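Local structure of antigen TpF1 (Treponema pallidum, 2FJC) at residues Y29-L32 with H33-W37; E49-E52 with E53-V56; A104-K107 with R108-Y112. The protein binds ferric iron as a Dps-family mini-ferritin, at sites shared between its subunits, and may play a structural role in the outer membrane. All coordinates share one frame; numbering follows the deposited sequence.

Interaction 1: residues Y29-L32 with H33-W37. With FE (Fe (III) ion), chain S.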
ATOM      1  N   TYR B  29       4.893  16.501 -26.621  1.00 28.19           N
ATOM      2  CA  TYR B  29       5.588  16.065 -25.427  1.00 28.50           C
ATOM      3  C   TYR B  29       6.661  17.062 -25.022  1.00 29.95           C
ATOM      4  O   TYR B  29       6.751  17.466 -23.861  1.00 30.56           O
ATOM      5  CB  TYR B  29       6.230  14.701 -25.659  1.00 27.12           C
ATOM      6  CG  TYR B  29       6.964  14.163 -24.451  1.00 26.90           C
ATOM      7  CD1 TYR B  29       6.272  13.779 -23.303  1.00 26.70           C
ATOM      8  CD2 TYR B  29       8.352  14.032 -24.458  1.00 28.65           C
ATOM      9  CE1 TYR B  29       6.946  13.273 -22.189  1.00 27.68           C
ATOM     10  CE2 TYR B  29       9.040  13.528 -23.352  1.00 27.60           C
ATOM     11  CZ  TYR B  29       8.333  13.150 -22.221  1.00 28.20           C
ATOM     12  OH  TYR B  29       9.015  12.662 -21.130  1.00 25.15           O
ATOM     13  N   ILE B  30       7.474  17.461 -25.987  1.00 29.55           N
ATOM     14  CA  ILE B  30       8.533  18.399 -25.713  1.00 30.93           C
ATOM     15  C   ILE B  30       8.007  19.822 -25.560  1.00 32.08           C
ATOM     16  O   ILE B  30       8.523  20.599 -24.755  1.00 32.22           O
ATOM     17  CB  ILE B  30       9.603  18.298 -26.801  1.00 30.59           C
ATOM     18  CG1 ILE B  30      10.360  16.984 -26.591  1.00 29.87           C
ATOM     19  CG2 ILE B  30      10.551  19.495 -26.748  1.00 25.73           C
ATOM     20  CD1 ILE B  30      11.372  16.700 -27.655  1.00 36.88           C
ATOM     21  N   LYS B  31       6.960  20.146 -26.307  1.00 31.04           N
ATOM     22  CA  LYS B  31       6.368  21.466 -26.237  1.00 31.23           C
ATOM     23  C   LYS B  31       5.831  21.682 -24.828  1.00 31.50           C
ATOM     24  O   LYS B  31       5.964  22.764 -24.257  1.00 32.62           O
ATOM     25  CB  LYS B  31       5.245  21.570 -27.270  1.00 32.01           C
ATOM     26  CG  LYS B  31       4.730  22.967 -27.536  1.00 32.53           C
ATOM     27  CD  LYS B  31       3.834  22.966 -28.780  1.00 32.68           C
ATOM     28  CE  LYS B  31       3.260  24.346 -29.057  1.00 33.73           C
ATOM     29  NZ  LYS B  31       2.390  24.346 -30.253  1.00 33.60           N
ATOM     30  N   LEU B  32       5.226  20.643 -24.264  1.00 31.62           N
ATOM     31  CA  LEU B  32       4.668  20.736 -22.923  1.00 31.67           C
ATOM     32  C   LEU B  32       5.775  20.959 -21.897  1.00 32.46           C
ATOM     33  O   LEU B  32       5.561  21.620 -20.882  1.00 32.19           O
ATOM     34  CB  LEU B  32       3.877  19.471 -22.588  1.00 31.50           C
ATOM     35  CG  LEU B  32       2.539  19.355 -23.319  1.00 30.99           C
ATOM     36  CD1 LEU B  32       1.963  17.961 -23.132  1.00 29.73           C
ATOM     37  CD2 LEU B  32       1.585  20.422 -22.792  1.00 28.15           C
ATOM     38  N   HIS B  33       6.956  20.406 -22.148  1.00 31.87           N
ATOM     39  CA  HIS B  33       8.057  20.616 -21.222  1.00 33.89           C
ATOM     40  C   HIS B  33       8.445  22.082 -21.298  1.00 34.13           C
ATOM     41  O   HIS B  33       8.754  22.703 -20.283  1.00 36.06           O
ATOM     42  CB  HIS B  33       9.272  19.748 -21.566  1.00 33.41           C
ATOM     43  CG  HIS B  33       9.192  18.354 -21.028  1.00 34.92           C
ATOM     44  ND1 HIS B  33       8.383  17.383 -21.579  1.00 34.27           N
ATOM     45  CD2 HIS B  33       9.814  17.770 -19.974  1.00 35.26           C
ATOM     46  CE1 HIS B  33       8.510  16.264 -20.889  1.00 34.67           C
ATOM     47  NE2 HIS B  33       9.372  16.471 -19.908  1.00 33.35           N
ATOM     48  N   ASN B  34       8.419  22.632 -22.506  1.00 33.80           N
ATOM     49  CA  ASN B  34       8.757  24.028 -22.703  1.00 32.20           C
ATOM     50  C   ASN B  34       7.897  24.881 -21.768  1.00 32.92           C
ATOM     51  O   ASN B  34       8.425  25.669 -20.993  1.00 34.32           O
ATOM     52  CB  ASN B  34       8.506  24.429 -24.154  1.00 32.27           C
ATOM     53  CG  ASN B  34       9.118  25.766 -24.499  1.00 29.68           C
ATOM     54  OD1 ASN B  34       8.965  26.734 -23.768  1.00 28.45           O
ATOM     55  ND2 ASN B  34       9.807  25.826 -25.623  1.00 30.06           N
ATOM     56  N   TYR B  35       6.577  24.721 -21.825  1.00 32.42           N
ATOM     57  CA  TYR B  35       5.704  25.498 -20.953  1.00 33.18           C
ATOM     58  C   TYR B  35       5.954  25.145 -19.497  1.00 33.62           C
ATOM     59  O   TYR B  35       5.965  26.010 -18.625  1.00 36.10           O
ATOM     60  CB  TYR B  35       4.236  25.248 -21.293  1.00 32.27           C
ATOM     61  CG  TYR B  35       3.906  25.571 -22.729  1.00 34.85           C
ATOM     62  CD1 TYR B  35       4.401  26.729 -23.330  1.00 31.88           C
ATOM     63  CD2 TYR B  35       3.105  24.719 -23.491  1.00 34.16           C
ATOM     64  CE1 TYR B  35       4.118  27.026 -24.641  1.00 33.23           C
ATOM     65  CE2 TYR B  35       2.808  25.014 -24.813  1.00 35.15           C
ATOM     66  CZ  TYR B  35       3.320  26.169 -25.386  1.00 35.29           C
ATOM     67  OH  TYR B  35       3.044  26.449 -26.710  1.00 34.75           O
ATOM     68  N   HIS B  36       6.152  23.860 -19.247  1.00 32.47           N
ATOM     69  CA  HIS B  36       6.407  23.351 -17.912  1.00 32.47           C
ATOM     70  C   HIS B  36       7.573  24.108 -17.279  1.00 32.94           C
ATOM     71  O   HIS B  36       7.530  24.470 -16.100  1.00 32.19           O
ATOM     72  CB  HIS B  36       6.725  21.848 -18.006  1.00 31.42           C
ATOM     73  CG  HIS B  36       7.036  21.191 -16.694  1.00 32.12           C
ATOM     74  ND1 HIS B  36       6.111  21.078 -15.673  1.00 32.76           N
ATOM     75  CD2 HIS B  36       8.150  20.549 -16.265  1.00 29.42           C
ATOM     76  CE1 HIS B  36       6.641  20.389 -14.677  1.00 30.42           C
ATOM     77  NE2 HIS B  36       7.877  20.057 -15.011  1.00 29.81           N
ATOM     78  N   TRP B  37       8.608  24.354 -18.073  1.00 32.27           N
ATOM     79  CA  TRP B  37       9.794  25.047 -17.598  1.00 33.93           C
ATOM     80  C   TRP B  37       9.750  26.570 -17.611  1.00 34.72           C
ATOM     81  O   TRP B  37      10.274  27.214 -16.702  1.00 36.81           O
ATOM     82  CB  TRP B  37      11.006  24.639 -18.424  1.00 31.01           C
ATOM     83  CG  TRP B  37      11.331  23.204 -18.381  1.00 31.61           C
ATOM     84  CD1 TRP B  37      11.241  22.375 -17.308  1.00 29.29           C
ATOM     85  CD2 TRP B  37      11.870  22.422 -19.453  1.00 30.70           C
ATOM     86  NE1 TRP B  37      11.692  21.123 -17.641  1.00 31.62           N
ATOM     87  CE2 TRP B  37      12.086  21.122 -18.952  1.00 29.87           C
ATOM     88  CE3 TRP B  37      12.195  22.698 -20.786  1.00 29.15           C
ATOM     89  CZ2 TRP B  37      12.613  20.090 -19.737  1.00 28.93           C
ATOM     90  CZ3 TRP B  37      12.721  21.676 -21.567  1.00 30.76           C
ATOM     91  CH2 TRP B  37      12.925  20.386 -21.039  1.00 29.93           C
TER
HETATM   92 FE    FE S 603       9.996  19.104 -14.203  1.00 53.85          FE
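Tyr29 presents one face of its ring to the imidazole of His33, one helical turn further on. The His33 atom CE1 lies 3.4 Å from Tyr29 CZ, toward the rim of the phenol, and the ring planes meet at 65° in a T-shaped (edge-to-face) pair. The imidazole is held by a second grip: His33 ND1 donates to Tyr29 O at 2.8 Å, nearly straight at 171° and in the plane of the imidazole, while His33 N reaches the same oxygen only weakly. A further pair runs along the helix between Lys31 and Tyr35, whose side chains lie side by side. Lys31 CE comes within 3.2 Å of Tyr35 OH, whereas Lys31 NZ reaches Ala90 O and the carboxylate of Asp109, and the Tyr35 hydroxyl turns to Glu92. On the next residue, His36, chi1 of 179° swings the imidazole away from 29-32, and its NE2 binds iron at 2.5 Å. Asp63 and Glu67 of the second subunit complete the protein ligands, giving the intersubunit iron site characteristic of Dps proteins. The in-plane bond from ND1 and the Tyr29 face together fix the rotation of the His33 ring, next to the iron-binding His36.

Interaction 2: residues E49-E52 with E53-V56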
ATOM      1  N   GLU B  49       2.719  21.650 -12.451  1.00 34.57           N
ATOM      2  CA  GLU B  49       2.335  20.267 -12.207  1.00 36.05           C
ATOM      3  C   GLU B  49       1.309  19.760 -13.209  1.00 35.59           C
ATOM      4  O   GLU B  49       1.380  18.608 -13.641  1.00 35.36           O
ATOM      5  CB  GLU B  49       1.797  20.116 -10.782  1.00 37.34           C
ATOM      6  CG  GLU B  49       2.904  20.033  -9.729  1.00 42.80           C
ATOM      7  CD  GLU B  49       2.429  20.398  -8.326  1.00 46.23           C
ATOM      8  OE1 GLU B  49       1.207  20.336  -8.063  1.00 48.34           O
ATOM      9  OE2 GLU B  49       3.289  20.740  -7.480  1.00 49.37           O
ATOM     10  N   LEU B  50       0.356  20.613 -13.578  1.00 33.58           N
ATOM     11  CA  LEU B  50      -0.656  20.227 -14.546  1.00 33.22           C
ATOM     12  C   LEU B  50       0.024  19.868 -15.874  1.00 34.70           C
ATOM     13  O   LEU B  50      -0.308  18.864 -16.505  1.00 34.86           O
ATOM     14  CB  LEU B  50      -1.644  21.367 -14.770  1.00 31.19           C
ATOM     15  CG  LEU B  50      -2.676  21.168 -15.885  1.00 29.59           C
ATOM     16  CD1 LEU B  50      -3.587  20.027 -15.540  1.00 28.96           C
ATOM     17  CD2 LEU B  50      -3.494  22.426 -16.062  1.00 29.27           C
ATOM     18  N   LEU B  51       0.978  20.696 -16.285  1.00 34.03           N
ATOM     19  CA  LEU B  51       1.705  20.477 -17.520  1.00 34.91           C
ATOM     20  C   LEU B  51       2.416  19.123 -17.502  1.00 36.07           C
ATOM     21  O   LEU B  51       2.493  18.430 -18.526  1.00 34.63           O
ATOM     22  CB  LEU B  51       2.719  21.608 -17.732  1.00 33.73           C
ATOM     23  CG  LEU B  51       2.358  22.823 -18.602  1.00 33.56           C
ATOM     24  CD1 LEU B  51       0.945  22.705 -19.160  1.00 31.34           C
ATOM     25  CD2 LEU B  51       2.532  24.090 -17.795  1.00 28.66           C
ATOM     26  N   GLU B  52       2.943  18.748 -16.341  1.00 36.66           N
ATOM     27  CA  GLU B  52       3.624  17.470 -16.225  1.00 37.87           C
ATOM     28  C   GLU B  52       2.605  16.347 -16.392  1.00 37.41           C
ATOM     29  O   GLU B  52       2.863  15.371 -17.088  1.00 37.31           O
ATOM     30  CB  GLU B  52       4.332  17.348 -14.875  1.00 39.14           C
ATOM     31  CG  GLU B  52       4.925  15.971 -14.622  1.00 42.71           C
ATOM     32  CD  GLU B  52       5.781  15.916 -13.363  1.00 46.37           C
ATOM     33  OE1 GLU B  52       5.394  16.529 -12.344  1.00 46.72           O
ATOM     34  OE2 GLU B  52       6.837  15.248 -13.393  1.00 48.00           O
ATOM     35  N   GLU B  53       1.448  16.483 -15.752  1.00 38.11           N
ATOM     36  CA  GLU B  53       0.402  15.470 -15.879  1.00 39.02           C
ATOM     37  C   GLU B  53       0.125  15.298 -17.365  1.00 37.87           C
ATOM     38  O   GLU B  53       0.014  14.178 -17.860  1.00 37.03           O
ATOM     39  CB  GLU B  53      -0.887  15.915 -15.185  1.00 41.11           C
ATOM     40  CG  GLU B  53      -0.935  15.693 -13.694  1.00 46.49           C
ATOM     41  CD  GLU B  53      -2.191  16.278 -13.060  1.00 51.73           C
ATOM     42  OE1 GLU B  53      -3.308  16.062 -13.607  1.00 51.82           O
ATOM     43  OE2 GLU B  53      -2.057  16.953 -12.009  1.00 54.53           O
ATOM     44  N   TYR B  54       0.032  16.423 -18.071  1.00 35.84           N
ATOM     45  CA  TYR B  54      -0.235  16.399 -19.497  1.00 35.14           C
ATOM     46  C   TYR B  54       0.821  15.666 -20.303  1.00 35.11           C
ATOM     47  O   TYR B  54       0.489  14.795 -21.112  1.00 34.72           O
ATOM     48  CB  TYR B  54      -0.383  17.818 -20.058  1.00 34.61           C
ATOM     49  CG  TYR B  54      -1.676  18.525 -19.695  1.00 36.20           C
ATOM     50  CD1 TYR B  54      -2.784  17.814 -19.209  1.00 35.90           C
ATOM     51  CD2 TYR B  54      -1.810  19.905 -19.875  1.00 34.71           C
ATOM     52  CE1 TYR B  54      -3.989  18.459 -18.913  1.00 34.93           C
ATOM     53  CE2 TYR B  54      -3.015  20.556 -19.589  1.00 35.13           C
ATOM     54  CZ  TYR B  54      -4.094  19.830 -19.110  1.00 34.96           C
ATOM     55  OH  TYR B  54      -5.274  20.475 -18.829  1.00 36.87           O
ATOM     56  N   TYR B  55       2.094  15.999 -20.106  1.00 34.45           N
ATOM     57  CA  TYR B  55       3.089  15.320 -20.910  1.00 35.03           C
ATOM     58  C   TYR B  55       3.255  13.857 -20.538  1.00 35.02           C
ATOM     59  O   TYR B  55       3.689  13.057 -21.360  1.00 36.23           O
ATOM     60  CB  TYR B  55       4.434  16.085 -20.937  1.00 36.02           C
ATOM     61  CG  TYR B  55       5.260  16.224 -19.664  1.00 35.97           C
ATOM     62  CD1 TYR B  55       5.783  15.107 -19.009  1.00 36.30           C
ATOM     63  CD2 TYR B  55       5.641  17.493 -19.202  1.00 35.79           C
ATOM     64  CE1 TYR B  55       6.674  15.246 -17.938  1.00 36.49           C
ATOM     65  CE2 TYR B  55       6.523  17.646 -18.138  1.00 35.82           C
ATOM     66  CZ  TYR B  55       7.040  16.521 -17.513  1.00 37.83           C
ATOM     67  OH  TYR B  55       7.940  16.675 -16.483  1.00 37.44           O
ATOM     68  N   VAL B  56       2.891  13.497 -19.313  1.00 33.91           N
ATOM     69  CA  VAL B  56       2.969  12.103 -18.899  1.00 32.66           C
ATOM     70  C   VAL B  56       1.864  11.394 -19.672  1.00 32.34           C
ATOM     71  O   VAL B  56       2.062  10.321 -20.232  1.00 32.47           O
ATOM     72  CB  VAL B  56       2.722  11.940 -17.367  1.00 32.86           C
ATOM     73  CG1 VAL B  56       2.345  10.498 -17.048  1.00 27.77           C
ATOM     74  CG2 VAL B  56       3.986  12.353 -16.586  1.00 28.00           C
TER
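Glu52 CA lies over one face of the Tyr55 ring, 3.6 Å from its centroid and 18° off the normal, a CH-pi contact within a single helical turn. The side chain of Glu52 then runs obliquely past the phenol, with CG 3.6 Å from Tyr55 CZ, and the carboxylate plane is turned 55° from that of the ring. What brings the ring back over Glu52 is the first torsion of Tyr55, which puts CG in the crowded position between its own backbone N and carbonyl carbon (chi1 66°). A second CH-pi contact joins Leu50 to Tyr54, where Leu50 CD1 stands over the ring face, 4.0 Å from its centroid and 3.6 Å from Tyr54 CZ. Leu51 CD1 adds a looser apolar touch at 4.0 Å from Tyr54 CD2. Beneath these side chains the i to i+4 backbone bonds are regular, as in Tyr54 N to Leu50 O at 2.9 Å, and set the helical spacing that brings residues three and four apart together. Further out, Tyr55 stacks on His33 and meets His36 edge to face, so it borders the iron site. Tyr54 leaves the helix on a different side, into the four-helix bundle of the ferritin fold, between Leu32 of helix 8-38, Phe110 of helix 99-127, and Ala146 and Leu150 of helix 130-154.

Interaction 3: residues A104-K107 with R108-Y112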
ATOM      1  N   ALA B 104      -3.565  28.461 -23.213  1.00 34.08           N
ATOM      2  CA  ALA B 104      -4.361  28.678 -24.414  1.00 33.44           C
ATOM      3  C   ALA B 104      -3.743  27.912 -25.568  1.00 32.91           C
ATOM      4  O   ALA B 104      -4.449  27.374 -26.419  1.00 29.86           O
ATOM      5  CB  ALA B 104      -4.433  30.160 -24.750  1.00 32.95           C
ATOM      6  N   ARG B 105      -2.419  27.860 -25.591  1.00 33.64           N
ATOM      7  CA  ARG B 105      -1.737  27.141 -26.653  1.00 35.76           C
ATOM      8  C   ARG B 105      -1.883  25.626 -26.528  1.00 35.91           C
ATOM      9  O   ARG B 105      -2.083  24.951 -27.539  1.00 36.17           O
ATOM     10  CB  ARG B 105      -0.259  27.538 -26.714  1.00 36.25           C
ATOM     11  CG  ARG B 105      -0.081  28.987 -27.084  1.00 38.44           C
ATOM     12  CD  ARG B 105       1.363  29.420 -27.150  1.00 40.40           C
ATOM     13  NE  ARG B 105       1.442  30.878 -27.163  1.00 42.57           N
ATOM     14  CZ  ARG B 105       2.573  31.574 -27.143  1.00 43.81           C
ATOM     15  NH1 ARG B 105       3.746  30.953 -27.119  1.00 44.33           N
ATOM     16  NH2 ARG B 105       2.527  32.898 -27.118  1.00 44.79           N
ATOM     17  N   VAL B 106      -1.798  25.074 -25.316  1.00 34.72           N
ATOM     18  CA  VAL B 106      -1.958  23.627 -25.213  1.00 34.59           C
ATOM     19  C   VAL B 106      -3.415  23.275 -25.524  1.00 33.65           C
ATOM     20  O   VAL B 106      -3.684  22.248 -26.122  1.00 32.97           O
ATOM     21  CB  VAL B 106      -1.545  23.043 -23.814  1.00 34.66           C
ATOM     22  CG1 VAL B 106      -0.292  23.717 -23.325  1.00 34.39           C
ATOM     23  CG2 VAL B 106      -2.666  23.168 -22.818  1.00 35.30           C
ATOM     24  N   LYS B 107      -4.352  24.132 -25.132  1.00 33.31           N
ATOM     25  CA  LYS B 107      -5.754  23.869 -25.417  1.00 34.32           C
ATOM     26  C   LYS B 107      -5.924  23.783 -26.935  1.00 35.71           C
ATOM     27  O   LYS B 107      -6.619  22.908 -27.453  1.00 35.97           O
ATOM     28  CB  LYS B 107      -6.640  24.988 -24.859  1.00 32.95           C
ATOM     29  CG  LYS B 107      -8.124  24.835 -25.174  1.00 32.59           C
ATOM     30  CD  LYS B 107      -8.953  25.862 -24.429  1.00 33.46           C
ATOM     31  CE  LYS B 107     -10.445  25.650 -24.628  1.00 34.19           C
ATOM     32  NZ  LYS B 107     -10.866  26.015 -25.998  1.00 37.44           N
ATOM     33  N   ARG B 108      -5.265  24.691 -27.640  1.00 35.60           N
ATOM     34  CA  ARG B 108      -5.334  24.743 -29.090  1.00 37.28           C
ATOM     35  C   ARG B 108      -4.759  23.457 -29.694  1.00 36.16           C
ATOM     36  O   ARG B 108      -5.346  22.874 -30.617  1.00 34.29           O
ATOM     37  CB  ARG B 108      -4.560  25.969 -29.584  1.00 38.39           C
ATOM     38  CG  ARG B 108      -4.982  26.513 -30.940  1.00 46.22           C
ATOM     39  CD  ARG B 108      -4.259  27.838 -31.246  1.00 49.28           C
ATOM     40  NE  ARG B 108      -4.473  28.816 -30.181  1.00 53.32           N
ATOM     41  CZ  ARG B 108      -3.587  29.748 -29.823  1.00 56.61           C
ATOM     42  NH1 ARG B 108      -2.415  29.836 -30.455  1.00 56.32           N
ATOM     43  NH2 ARG B 108      -3.859  30.580 -28.818  1.00 54.30           N
ATOM     44  N   ASP B 109      -3.616  23.013 -29.172  1.00 34.73           N
ATOM     45  CA  ASP B 109      -2.988  21.792 -29.667  1.00 34.47           C
ATOM     46  C   ASP B 109      -3.827  20.556 -29.326  1.00 33.29           C
ATOM     47  O   ASP B 109      -3.903  19.601 -30.110  1.00 31.62           O
ATOM     48  CB  ASP B 109      -1.569  21.631 -29.104  1.00 34.67           C
ATOM     49  CG  ASP B 109      -0.574  22.599 -29.731  1.00 37.80           C
ATOM     50  OD1 ASP B 109      -0.829  23.072 -30.860  1.00 40.28           O
ATOM     51  OD2 ASP B 109       0.475  22.881 -29.105  1.00 38.67           O
ATOM     52  N   PHE B 110      -4.458  20.578 -28.159  1.00 32.17           N
ATOM     53  CA  PHE B 110      -5.300  19.466 -27.751  1.00 33.23           C
ATOM     54  C   PHE B 110      -6.491  19.381 -28.701  1.00 34.41           C
ATOM     55  O   PHE B 110      -6.891  18.295 -29.109  1.00 33.98           O
ATOM     56  CB  PHE B 110      -5.794  19.658 -26.315  1.00 31.12           C
ATOM     57  CG  PHE B 110      -4.795  19.242 -25.258  1.00 30.85           C
ATOM     58  CD1 PHE B 110      -3.574  18.664 -25.612  1.00 28.45           C
ATOM     59  CD2 PHE B 110      -5.101  19.389 -23.901  1.00 28.64           C
ATOM     60  CE1 PHE B 110      -2.680  18.237 -24.630  1.00 29.28           C
ATOM     61  CE2 PHE B 110      -4.210  18.963 -22.913  1.00 28.58           C
ATOM     62  CZ  PHE B 110      -2.999  18.388 -23.278  1.00 27.69           C
ATOM     63  N   GLU B 111      -7.052  20.533 -29.055  1.00 35.00           N
ATOM     64  CA  GLU B 111      -8.191  20.563 -29.959  1.00 36.38           C
ATOM     65  C   GLU B 111      -7.765  20.087 -31.344  1.00 35.84           C
ATOM     66  O   GLU B 111      -8.497  19.356 -32.003  1.00 35.42           O
ATOM     67  CB  GLU B 111      -8.783  21.977 -30.017  1.00 36.55           C
ATOM     68  CG  GLU B 111      -9.387  22.415 -28.692  1.00 39.06           C
ATOM     69  CD  GLU B 111      -9.781  23.885 -28.665  1.00 39.51           C
ATOM     70  OE1 GLU B 111      -8.992  24.724 -29.142  1.00 40.98           O
ATOM     71  OE2 GLU B 111     -10.870  24.204 -28.146  1.00 40.34           O
ATOM     72  N   TYR B 112      -6.578  20.491 -31.779  1.00 35.24           N
ATOM     73  CA  TYR B 112      -6.089  20.050 -33.070  1.00 37.11           C
ATOM     74  C   TYR B 112      -5.955  18.528 -33.039  1.00 37.37           C
ATOM     75  O   TYR B 112      -6.393  17.855 -33.968  1.00 39.26           O
ATOM     76  CB  TYR B 112      -4.743  20.708 -33.401  1.00 35.84           C
ATOM     77  CG  TYR B 112      -3.927  19.966 -34.434  1.00 37.81           C
ATOM     78  CD1 TYR B 112      -3.078  18.923 -34.062  1.00 38.38           C
ATOM     79  CD2 TYR B 112      -4.006  20.298 -35.789  1.00 39.79           C
ATOM     80  CE1 TYR B 112      -2.325  18.228 -35.008  1.00 39.98           C
ATOM     81  CE2 TYR B 112      -3.256  19.607 -36.747  1.00 39.93           C
ATOM     82  CZ  TYR B 112      -2.419  18.572 -36.344  1.00 40.89           C
ATOM     83  OH  TYR B 112      -1.691  17.856 -37.272  1.00 44.03           O
TER
HETATM   84  O   HOH W   1      -8.861  26.989 -28.192  1.00 41.81           O
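Lys107 and Glu111 form the ionic contact of this helical turn, a salt bridge from Lys107 NZ to Glu111 OE2 at 2.8 Å. The lysine chain runs out extended as far as CE and bends only at its last torsion (chi4 -72°), which carries the ammonium group across to the carboxylate. It arrives from above the carboxylate plane, 47° out of it. A water closes the pair into a small ring, accepting from Lys107 NZ at 3.1 Å and donating to Glu111 OE1, so each carboxylate oxygen has a partner.

Arg105 and Arg108 run side by side without their charged groups meeting. They point the same way, with Arg108 NH1 4.2 Å from Arg105 CG and the guanidinium planes 49° apart. Their like charges are probably eased by Glu92, which forms a salt bridge with Arg105. Arg108 also passes its NH2 by the methyl group of Ala104, at 4.1 Å from CB.

The backbone bonds are those of an uninterrupted alpha-helix, part of helix 99-127, one of the four long helices of the ferritin bundle. Each carbonyl from Ala104 to Lys107 accepts from the amide four residues later, the shortest being Phe110 N to Val106 O at 2.7 Å.

Apolar contact is slight within the turn itself: Val106 CG2 lies 4.5 Å from Phe110 CE2. Both side chains are buried because they face the bundle interior, where Phe110 meets Leu28 of helix 8-38 and Leu143 and Ile147 of helix 130-154. Asp109 lies on another side of the helix, and its OD2 forms a salt bridge with Lys31 NZ.

In the fold
All three interactions are local: each lies within two to two and a half turns of one long helix, its contacts one turn apart, so none closes a loop between distant parts, and they follow in series without nesting or crossing. Interaction 1 comes first, near the end of helix 8-38. After the short connection the chain reverses into helix 44-71, whose interaction 2 lies beside it, with centres about 9 Å apart and Tyr29 against the Tyr55 carbonyl. The chain then passes through helix 80-86 to helix 99-127 and interaction 3. This last touches both others, through Val106 against Leu32 and Tyr35 and the Lys31-Asp109 salt bridge, and through Phe110 against Tyr54, tying three helices together.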